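PDB 2WDD: sulfur oxidation protein soxB from Thermus thermophilus, which hydrolyses the sulfur-sulfur bond of cysteine S-thiosulfonate in the Sox sulfur-oxidation pathway and binds two manganese ions. Local coordinates for residues Leu82-Ser87 against Glu93-Phe98; Arg72-Glu77 against Thr291-Arg296; Arg487-Glu490 against Pro495-Pro498. One frame throughout, in Å; residues are numbered along the deposited sequence. Where two conformers were deposited one is given.

Contact 1: Leu82-Ser87 against Glu93-Phe98; sequences LAYLLS and ELARTF
The phenol ring of Tyr-84 lies against the backbone of helix 91-98, with the carbonyl of Leu-94 on one face: Leu-94 O sits over the middle of that face, 3.9 Å from the ring plane. Phe-98 and Ala-95 approach this ring obliquely. The Phe-98 ring in turn carries the methyl CG2 of its neighbour Thr-97 over the centre of one face. The two aromatic rings form an oblique pair, their planes inclined at 36° and their centroids 6.0 Å apart; they meet where Tyr-84 CD2 comes to 3.9 Å from Phe-98 CD2.

Tyr-84 reaches helix 91-98 because its CG is anti to the backbone N (chi1 167°), sending the ring out from helix 81-86. Its near side then brushes Leu-94, with CD1 3.6 Å from Leu-94 CB, while one delta methyl of that leucine, CD1, comes back alongside Tyr-84 CA. Further out, Tyr-84 CE1 is 3.5 Å from Ala-95 CA, and Tyr-84 OH passes 3.7 Å from Ala-95 CB; the small alanine lets the ring lie close to the main chain.

Two short helices, consecutive in the chain, pack here at a steep angle. The segment axes approach to 9.8 Å, with their directions 130° apart. Behind Tyr-84, Leu-86 and Ser-87 pack on Ile-70 of helix 67-74, and Leu-85 on Pro-333 of strand 323-333.

Chemically the contact is van der Waals in kind, with a single tyrosine supplying most of one side. Its ring meets helix backbone (Leu-94 C and O, Ala-95 N and CA) as well as the side chains of Leu-94, Ala-95 and Phe-98. The hydroxyl of the buried Tyr-84 is satisfied by a hydrogen bond to Gly-99 O, just beyond helix 91-98, which holds the outer end of the ring, consistent with limiting its swing.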
# COMPACT_ATOMS: atom_id res chain seq x y z
N LEU A 82 9.50 9.93 14.26
CA LEU A 82 9.21 8.52 13.95
C LEU A 82 7.82 8.14 14.45
O LEU A 82 7.10 7.41 13.77
CB LEU A 82 10.27 7.59 14.53
CG LEU A 82 10.10 6.11 14.15
CD1 LEU A 82 9.91 5.95 12.64
CD2 LEU A 82 11.32 5.30 14.62
N ALA A 83 7.43 8.64 15.62
CA ALA A 83 6.10 8.34 16.15
C ALA A 83 5.03 8.87 15.20
O ALA A 83 4.01 8.22 14.97
CB ALA A 83 5.92 8.95 17.55
N TYR A 84 5.27 10.04 14.64
CA TYR A 84 4.36 10.66 13.67
C TYR A 84 4.14 9.74 12.46
O TYR A 84 3.01 9.57 11.99
CB TYR A 84 4.95 12.01 13.22
CG TYR A 84 4.32 12.65 12.00
CD1 TYR A 84 2.93 12.73 11.85
CD2 TYR A 84 5.11 13.26 11.04
CE1 TYR A 84 2.36 13.37 10.75
CE2 TYR A 84 4.56 13.87 9.93
CZ TYR A 84 3.18 13.94 9.79
OH TYR A 84 2.63 14.59 8.68
N LEU A 85 5.21 9.14 11.96
CA LEU A 85 5.09 8.23 10.82
C LEU A 85 4.42 6.90 11.21
O LEU A 85 3.64 6.31 10.46
CB LEU A 85 6.48 7.89 10.27
CG LEU A 85 7.01 8.78 9.14
CD1 LEU A 85 7.10 10.23 9.56
CD2 LEU A 85 8.36 8.26 8.66
N LEU A 86 4.80 6.42 12.39
CA LEU A 86 4.49 5.07 12.83
C LEU A 86 3.09 4.76 13.32
O LEU A 86 2.63 3.62 13.22
CB LEU A 86 5.51 4.69 13.91
CG LEU A 86 5.70 3.23 14.32
CD1 LEU A 86 6.13 2.39 13.12
CD2 LEU A 86 6.78 3.16 15.42
N SER A 87 2.42 5.75 13.89
CA SER A 87 1.14 5.50 14.54
C SER A 87 0.12 6.62 14.31
O SER A 87 0.49 7.76 14.01
CB SER A 87 1.44 5.40 16.04
OG SER A 87 0.27 5.30 16.84
N GLU A 93 -2.00 16.64 15.49
CA GLU A 93 -1.05 17.51 16.17
C GLU A 93 0.35 17.37 15.58
O GLU A 93 1.01 18.37 15.30
CB GLU A 93 -1.03 17.23 17.68
CG GLU A 93 -2.35 17.49 18.37
CD GLU A 93 -2.25 17.47 19.88
OE1 GLU A 93 -1.37 18.17 20.43
OE2 GLU A 93 -3.05 16.77 20.53
N LEU A 94 0.78 16.13 15.35
CA LEU A 94 2.11 15.90 14.78
C LEU A 94 2.21 16.30 13.31
O LEU A 94 3.27 16.72 12.86
CB LEU A 94 2.56 14.46 15.01
CG LEU A 94 2.68 14.12 16.50
CD1 LEU A 94 3.24 12.71 16.69
CD2 LEU A 94 3.54 15.16 17.23
N ALA A 95 1.11 16.20 12.58
CA ALA A 95 1.11 16.60 11.18
C ALA A 95 1.31 18.13 11.12
O ALA A 95 2.03 18.64 10.24
CB ALA A 95 -0.21 16.19 10.50
N ARG A 96 0.71 18.85 12.05
CA ARG A 96 0.89 20.30 12.09
C ARG A 96 2.33 20.63 12.51
O ARG A 96 2.90 21.62 12.07
CB ARG A 96 -0.08 20.95 13.08
CG ARG A 96 -1.53 20.59 12.85
CD ARG A 96 -2.26 21.67 12.11
NE ARG A 96 -3.69 21.39 12.03
CZ ARG A 96 -4.38 21.40 10.90
NH1 ARG A 96 -3.78 21.68 9.76
NH2 ARG A 96 -5.68 21.12 10.92
N THR A 97 2.89 19.80 13.37
CA THR A 97 4.23 20.03 13.90
C THR A 97 5.35 19.82 12.90
O THR A 97 6.20 20.70 12.69
CB THR A 97 4.45 19.13 15.15
OG1 THR A 97 3.51 19.48 16.18
CG2 THR A 97 5.88 19.24 15.69
N PHE A 98 5.36 18.63 12.29
CA PHE A 98 6.44 18.20 11.41
C PHE A 98 6.21 18.44 9.93
O PHE A 98 7.14 18.35 9.14
CB PHE A 98 6.76 16.72 11.65
CG PHE A 98 7.23 16.42 13.06
CD1 PHE A 98 8.32 17.09 13.61
CD2 PHE A 98 6.52 15.53 13.86
CE1 PHE A 98 8.72 16.84 14.91
CE2 PHE A 98 6.93 15.25 15.15
CZ PHE A 98 8.04 15.90 15.68

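Contact 2: Arg72-Glu77 against Thr291-Arg296; sequences RYYGVE and TPRPWR
With CG anti to its carbonyl carbon (chi1 -69°), Tyr-74 lays its ring across Pro-292, and the same choice at Arg-293 (chi1 -62°), followed by an extended run from CG to NE, carries the guanidinium back to the end of the tyrosine's helix. Pro-292 CD sits 3.4 Å from the Tyr-74 ring centroid and almost exactly on the ring normal, a CH-pi contact, the two side chains running roughly perpendicular to each other. Tyr-73 CD2 covers the opposite face, so the phenol is sandwiched.

Helix 67-74 stops here in a Schellman motif, with Gly-75 taking positive phi and Gly-75 N bonding to Arg-72 O at 3.1 Å. The loop from Thr-291 to Pro-294, leading into edge strand 295-297, packs against this helix terminus. Arg-293 NE gives Tyr-74 O a weak hydrogen bond, 3.4 Å long with an angle of 142° at the hydrogen, the carbonyl oxygen lying near the plane of the guanidinium at its edge.

Thr-291 meets the far end of the ring, its CG2 3.8 Å from Tyr-74 OH, while its own OG1 bonds to Ala-304 N in strand 300-304. A water in the plane of the Tyr-74 ring lies 2.7 Å from Tyr-74 OH and donates to Arg-293 O at 2.8 Å, linking the buried phenol to the loop's backbone.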
# COMPACT_ATOMS: atom_id res chain seq x y z
N ARG A 72 5.30 1.26 21.67
CA ARG A 72 5.94 0.49 22.73
C ARG A 72 6.78 -0.65 22.16
O ARG A 72 7.90 -0.91 22.63
CB ARG A 72 4.89 -0.06 23.69
CG ARG A 72 4.20 1.01 24.51
CD ARG A 72 3.38 0.38 25.62
NE ARG A 72 2.22 -0.36 25.13
CZ ARG A 72 0.99 0.15 25.03
NH1 ARG A 72 0.77 1.41 25.35
NH2 ARG A 72 -0.02 -0.62 24.62
N TYR A 73 6.23 -1.34 21.17
CA TYR A 73 6.93 -2.49 20.58
C TYR A 73 8.32 -2.13 20.08
O TYR A 73 9.27 -2.87 20.28
CB TYR A 73 6.09 -3.07 19.44
CG TYR A 73 6.65 -4.33 18.83
CD1 TYR A 73 6.17 -5.59 19.23
CD2 TYR A 73 7.60 -4.29 17.83
CE1 TYR A 73 6.66 -6.75 18.66
CE2 TYR A 73 8.09 -5.44 17.26
CZ TYR A 73 7.64 -6.67 17.69
OH TYR A 73 8.12 -7.82 17.09
N TYR A 74 8.42 -0.97 19.43
CA TYR A 74 9.68 -0.52 18.86
C TYR A 74 10.46 0.45 19.75
O TYR A 74 11.51 0.93 19.36
CB TYR A 74 9.42 0.10 17.48
CG TYR A 74 9.01 -0.95 16.47
CD1 TYR A 74 9.93 -1.89 16.02
CD2 TYR A 74 7.71 -1.03 16.01
CE1 TYR A 74 9.58 -2.86 15.11
CE2 TYR A 74 7.33 -2.02 15.11
CZ TYR A 74 8.27 -2.93 14.66
OH TYR A 74 7.91 -3.91 13.76
N GLY A 75 9.93 0.76 20.93
CA GLY A 75 10.63 1.68 21.82
C GLY A 75 10.73 3.08 21.27
O GLY A 75 11.71 3.79 21.50
N VAL A 76 9.71 3.50 20.53
CA VAL A 76 9.66 4.83 19.94
C VAL A 76 8.94 5.78 20.88
O VAL A 76 7.83 5.51 21.34
CB VAL A 76 9.00 4.78 18.56
CG1 VAL A 76 8.86 6.19 17.95
CG2 VAL A 76 9.84 3.89 17.65
N GLU A 77 9.60 6.90 21.17
CA GLU A 77 9.03 7.88 22.07
C GLU A 77 7.88 8.65 21.43
O GLU A 77 7.92 9.02 20.25
CB GLU A 77 10.10 8.84 22.59
CG GLU A 77 11.14 8.16 23.47
CD GLU A 77 11.49 8.97 24.70
OE1 GLU A 77 11.97 10.11 24.54
OE2 GLU A 77 11.28 8.47 25.83
N THR A 291 8.63 -1.02 9.95
CA THR A 291 9.41 -1.82 10.90
C THR A 291 10.69 -1.06 11.30
O THR A 291 11.74 -1.23 10.68
CB THR A 291 9.80 -3.19 10.30
OG1 THR A 291 10.48 -3.00 9.06
CG2 THR A 291 8.57 -4.04 10.07
N PRO A 292 10.61 -0.22 12.34
CA PRO A 292 11.77 0.55 12.79
C PRO A 292 12.96 -0.32 13.17
O PRO A 292 14.11 0.11 13.07
CB PRO A 292 11.23 1.31 13.99
CG PRO A 292 9.77 1.54 13.62
CD PRO A 292 9.37 0.22 13.00
N ARG A 293 12.67 -1.57 13.56
CA ARG A 293 13.68 -2.56 13.87
C ARG A 293 13.27 -3.76 13.02
O ARG A 293 12.07 -4.02 12.85
CB ARG A 293 13.63 -2.94 15.35
CG ARG A 293 13.92 -1.78 16.29
CD ARG A 293 14.08 -2.27 17.72
NE ARG A 293 14.05 -1.18 18.69
CZ ARG A 293 15.11 -0.46 19.05
NH1 ARG A 293 16.29 -0.71 18.52
NH2 ARG A 293 14.98 0.50 19.95
N PRO A 294 14.24 -4.50 12.45
CA PRO A 294 13.89 -5.63 11.58
C PRO A 294 13.21 -6.76 12.35
O PRO A 294 13.44 -6.95 13.55
CB PRO A 294 15.25 -6.08 11.03
CG PRO A 294 16.23 -5.70 12.13
CD PRO A 294 15.70 -4.39 12.67
N TRP A 295 12.35 -7.48 11.65
CA TRP A 295 11.60 -8.57 12.24
C TRP A 295 12.35 -9.86 11.94
O TRP A 295 12.59 -10.19 10.79
CB TRP A 295 10.21 -8.60 11.59
CG TRP A 295 9.28 -9.62 12.11
CD1 TRP A 295 9.35 -10.28 13.32
CD2 TRP A 295 8.09 -10.08 11.48
NE1 TRP A 295 8.28 -11.13 13.46
CE2 TRP A 295 7.49 -11.03 12.34
CE3 TRP A 295 7.46 -9.77 10.27
CZ2 TRP A 295 6.29 -11.67 12.02
CZ3 TRP A 295 6.27 -10.41 9.95
CH2 TRP A 295 5.69 -11.34 10.83
N ARG A 296 12.76 -10.55 13.00
CA ARG A 296 13.51 -11.79 12.84
C ARG A 296 12.52 -12.96 12.74
O ARG A 296 11.74 -13.22 13.67
CB ARG A 296 14.44 -12.01 14.05
CG ARG A 296 15.31 -13.24 13.92
CD ARG A 296 16.36 -13.05 12.85
NE ARG A 296 17.31 -14.16 12.81
CZ ARG A 296 18.29 -14.27 11.92
NH1 ARG A 296 18.46 -13.35 10.99
NH2 ARG A 296 19.11 -15.31 11.97
O HOH W 1 9.88 -5.70 13.42

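Contact 3: Arg487-Glu490 against Pro495-Pro498; sequences REVE and PLDP
In the beta-hairpin of strands 489-491 and 494-495, Glu-490 and Pro-495 face each other as an antiparallel non-hydrogen-bonded pair, CA atoms 4.3 Å apart, and one step outward Leu-496 N donates to Val-489 O, 2.9 Å long with an angle of 157° at the hydrogen and the donor tilted from the carbonyl plane.

Next to that bond, the side chains of Val-489 and Leu-496 lie flank to flank with their branches directed alike. Leu-496 CG is anti to its backbone N (chi1 178°), which sets the CD2 methyl alongside the valine. Val-489 is buried and also packs on Leu-472 and Tyr-474 of strand 472-476. The side chains of Glu-490 and Pro-495 diverge instead, and the aliphatic stem of the glutamate merely skirts the proline, Glu-490 CG lying 4.2 Å from Pro-495 CA. A proline fits this position without costing the pair a bond, since no cross-strand N-H is needed there. The backbone bond of Glu-490 to Arg-473 places strand 489-491 beside strand 472-476 in the same sheet, in the family's C-terminal region. The closest meeting of the apolar branches puts Val-489 CG1 3.9 Å from Leu-496 CD2.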
# COMPACT_ATOMS: atom_id res chain seq x y z
N ARG A 487 -22.23 -11.18 12.13
CA ARG A 487 -23.56 -11.36 12.68
C ARG A 487 -24.31 -10.05 12.90
O ARG A 487 -23.76 -8.96 12.72
CB ARG A 487 -23.53 -12.20 13.96
CG ARG A 487 -22.59 -11.70 15.04
CD ARG A 487 -22.96 -12.31 16.38
NE ARG A 487 -21.85 -12.28 17.33
CZ ARG A 487 -22.01 -12.14 18.65
NH1 ARG A 487 -23.23 -12.00 19.15
NH2 ARG A 487 -20.96 -12.13 19.45
N GLU A 488 -25.58 -10.18 13.27
CA GLU A 488 -26.44 -9.03 13.50
C GLU A 488 -26.33 -7.95 12.43
O GLU A 488 -26.14 -6.77 12.74
CB GLU A 488 -26.13 -8.44 14.87
CG GLU A 488 -26.16 -9.46 15.99
CD GLU A 488 -26.73 -8.89 17.27
OE1 GLU A 488 -27.76 -9.40 17.75
OE2 GLU A 488 -26.14 -7.92 17.80
N VAL A 489 -26.43 -8.36 11.17
CA VAL A 489 -26.36 -7.40 10.07
C VAL A 489 -27.66 -6.63 9.98
O VAL A 489 -28.74 -7.22 9.96
CB VAL A 489 -26.06 -8.08 8.72
CG1 VAL A 489 -25.92 -7.02 7.63
CG2 VAL A 489 -24.83 -8.96 8.80
N GLU A 490 -27.55 -5.31 9.89
CA GLU A 490 -28.73 -4.46 9.74
C GLU A 490 -28.47 -3.51 8.59
O GLU A 490 -27.36 -3.00 8.44
CB GLU A 490 -28.99 -3.64 11.00
CG GLU A 490 -29.33 -4.46 12.23
CD GLU A 490 -29.68 -3.60 13.43
OE1 GLU A 490 -29.02 -2.56 13.62
OE2 GLU A 490 -30.63 -3.95 14.16
N PRO A 495 -33.31 -5.22 10.43
CA PRO A 495 -32.53 -6.45 10.28
C PRO A 495 -32.40 -6.85 8.82
O PRO A 495 -33.32 -6.67 8.02
CB PRO A 495 -33.36 -7.49 11.04
CG PRO A 495 -34.11 -6.70 12.06
CD PRO A 495 -34.40 -5.37 11.42
N LEU A 496 -31.24 -7.39 8.46
CA LEU A 496 -31.04 -7.84 7.09
C LEU A 496 -32.05 -8.92 6.73
O LEU A 496 -32.24 -9.88 7.48
CB LEU A 496 -29.62 -8.38 6.92
CG LEU A 496 -29.25 -8.92 5.54
CD1 LEU A 496 -29.17 -7.79 4.53
CD2 LEU A 496 -27.91 -9.65 5.62
N ASP A 497 -32.71 -8.75 5.59
CA ASP A 497 -33.67 -9.73 5.07
C ASP A 497 -32.94 -10.52 3.99
O ASP A 497 -32.68 -10.00 2.90
CB ASP A 497 -34.89 -9.02 4.48
CG ASP A 497 -35.95 -9.99 3.98
OD1 ASP A 497 -35.63 -11.18 3.79
OD2 ASP A 497 -37.09 -9.54 3.76
N PRO A 498 -32.58 -11.78 4.28
CA PRO A 498 -31.82 -12.58 3.30
C PRO A 498 -32.43 -12.68 1.90
O PRO A 498 -31.71 -12.89 0.93
CB PRO A 498 -31.77 -13.97 3.94
CG PRO A 498 -32.86 -13.97 4.98
CD PRO A 498 -32.93 -12.56 5.48

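In the fold
Contacts 1 and 2 form one continuous patch, with centres 16 Å apart. Contact 1 is nested along the chain inside the long loop that contact 2 closes. Helix 81-86 joins them, its Leu-82 and Leu-86 packing on Val-76 and Pro-292: Leu-82 CD2 lies 3.7 Å from Val-76 CG2, and Leu-86 CD1 lies 3.8 Å from Pro-292 CG. Contact 2 stays some way from the manganese centre, about 11 Å separating the side chain of Thr-291 from that of the ligand His-288. In contact 1, the Phe-98 side chain is about 4 Å from a bound tertiary-butyl alcohol. Contact 3 stands apart, its centre about 41 Å from that of contact 2.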